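Local coordinates for protein flavin-containing monooxygenase (PDB 6WPU) that probably uses a bound FAD cofactor to oxygenate the sulfur atom of S-allyl-L-cysteine in garlic, at residues D438-D441 with D442-L445. Residues are numbered along the deposited sequence; the frame is centred on the assembly and turned at random.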
loop_
_atom_site.group_PDB
_atom_site.type_symbol
_atom_site.label_atom_id
_atom_site.label_comp_id
_atom_site.label_asym_id
_atom_site.label_seq_id
_atom_site.Cartn_x
_atom_site.Cartn_y
_atom_site.Cartn_z
ATOM N N ASP A 438 15.788 -13.429 -8.028
ATOM C CA ASP A 438 17.214 -13.673 -8.151
ATOM C C ASP A 438 17.650 -14.080 -9.546
ATOM O O ASP A 438 18.854 -14.088 -9.815
ATOM C CB ASP A 438 17.654 -14.740 -7.136
ATOM C CG ASP A 438 17.502 -14.265 -5.696
ATOM O OD1 ASP A 438 18.135 -13.248 -5.328
ATOM O OD2 ASP A 438 16.732 -14.894 -4.938
ATOM N N GLU A 439 16.717 -14.394 -10.442
ATOM C CA GLU A 439 17.028 -14.797 -11.810
ATOM C C GLU A 439 16.174 -13.962 -12.752
ATOM O O GLU A 439 14.942 -14.053 -12.724
ATOM C CB GLU A 439 16.779 -16.296 -12.023
ATOM N N TRP A 440 16.823 -13.135 -13.564
ATOM C CA TRP A 440 16.114 -12.243 -14.461
ATOM C C TRP A 440 16.915 -12.120 -15.740
ATOM O O TRP A 440 18.097 -12.469 -15.791
ATOM C CB TRP A 440 15.880 -10.855 -13.834
ATOM C CG TRP A 440 17.149 -10.150 -13.431
ATOM C CD1 TRP A 440 18.029 -9.485 -14.253
ATOM C CD2 TRP A 440 17.676 -10.034 -12.105
ATOM N NE1 TRP A 440 19.070 -8.969 -13.514
ATOM C CE2 TRP A 440 18.878 -9.299 -12.194
ATOM C CE3 TRP A 440 17.256 -10.494 -10.855
ATOM C CZ2 TRP A 440 19.660 -9.011 -11.078
ATOM C CZ3 TRP A 440 18.036 -10.209 -9.747
ATOM C CH2 TRP A 440 19.225 -9.471 -9.866
ATOM N N ASP A 441 16.259 -11.607 -16.780
ATOM C CA ASP A 441 16.886 -11.514 -18.092
ATOM C C ASP A 441 16.759 -10.117 -18.697
ATOM O O ASP A 441 16.894 -9.964 -19.911
ATOM C CB ASP A 441 16.297 -12.566 -19.035
ATOM C CG ASP A 441 17.167 -12.800 -20.254
ATOM O OD1 ASP A 441 18.387 -13.010 -20.079
ATOM O OD2 ASP A 441 16.637 -12.759 -21.384
ATOM N N ASP A 442 16.502 -9.093 -17.882
ATOM C CA ASP A 442 16.359 -7.744 -18.415
ATOM C C ASP A 442 17.517 -6.847 -17.977
ATOM O O ASP A 442 17.308 -5.705 -17.545
ATOM C CB ASP A 442 15.014 -7.147 -17.994
ATOM C CG ASP A 442 14.894 -6.990 -16.490
ATOM O OD1 ASP A 442 15.483 -7.829 -15.776
ATOM O OD2 ASP A 442 14.232 -6.024 -16.030
ATOM N N ASP A 443 18.748 -7.356 -18.103
ATOM C CA ASP A 443 19.926 -6.535 -17.837
ATOM C C ASP A 443 20.000 -5.341 -18.775
ATOM O O ASP A 443 20.608 -4.325 -18.427
ATOM C CB ASP A 443 21.196 -7.373 -17.965
ATOM C CG ASP A 443 21.206 -8.564 -17.025
ATOM O OD1 ASP A 443 20.443 -9.529 -17.267
ATOM O OD2 ASP A 443 21.974 -8.532 -16.038
ATOM N N HIS A 444 19.408 -5.454 -19.973
ATOM C CA HIS A 444 19.398 -4.346 -20.928
ATOM C C HIS A 444 18.511 -3.201 -20.458
ATOM O O HIS A 444 18.778 -2.041 -20.788
ATOM C CB HIS A 444 18.942 -4.838 -22.305
ATOM C CG HIS A 444 17.562 -5.424 -22.321
ATOM N ND1 HIS A 444 17.258 -6.638 -21.737
ATOM C CD2 HIS A 444 16.408 -4.971 -22.866
ATOM C CE1 HIS A 444 15.977 -6.903 -21.916
ATOM N NE2 HIS A 444 15.437 -5.904 -22.595
ATOM N N LEU A 445 17.454 -3.502 -19.698
ATOM C CA LEU A 445 16.658 -2.446 -19.084
ATOM C C LEU A 445 17.371 -1.833 -17.889
ATOM O O LEU A 445 17.229 -0.630 -17.639
ATOM C CB LEU A 445 15.298 -2.993 -18.658
ATOM C CG LEU A 445 14.471 -3.690 -19.739
ATOM C CD1 LEU A 445 13.160 -4.176 -19.145
ATOM C CD2 LEU A 445 14.229 -2.769 -20.928
#
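Trp440 and Asp442, two residues apart, both hold CG between their own backbone N and carbonyl carbon (chi1 near +60° in each), and these matching torsions help bring the indole and the carboxylate together where the loop turns into a helix. OD1 of Asp442 reaches the pyrrole side of the indole obliquely, 3.4 Å from CD1 of Trp440 and 3.6 Å from CB of the same residue. The carboxylate plane stands 86° from the ring plane, and because the oxygen meets carbons of Trp440 the contact is van der Waals packing. The polar demand of that oxygen is met elsewhere: Asp442 OD1 forms a salt bridge with Arg116, which also makes a cation-pi contact with Trp440. One arginine thus serves both partners and would be expected to favour the charged form of the acid.

As a worked case of a loop entering a helix, Asp442 occupies the N-cap position of helix 443-453, the last helix of the chain, yet its side chain makes no capping bond; it turns instead to Arg116 and packs on Met421 and Glu424 of helix 416-431. In the first turn, the amide N of Leu445 makes a weak 3.1 Å bond to the carbonyl O of Asp442.

Asp443 approaches the indole at a neighbouring point. With CG anti to the carbonyl carbon, its side chain runs back toward the ring, at about a right angle to that of Trp440. The carboxylate, inclined 36° to the ring, sets OD1 3.9 Å from CD1 of Trp440 and OD2 3.9 Å from NE1 of Trp440, too long for a hydrogen bond. Farther along, the exposed His444 turns the edge of its imidazole toward the preceding loop, where CE1 of His444 lies 3.8 Å from the carbonyl O of Asp441, near the ring plane.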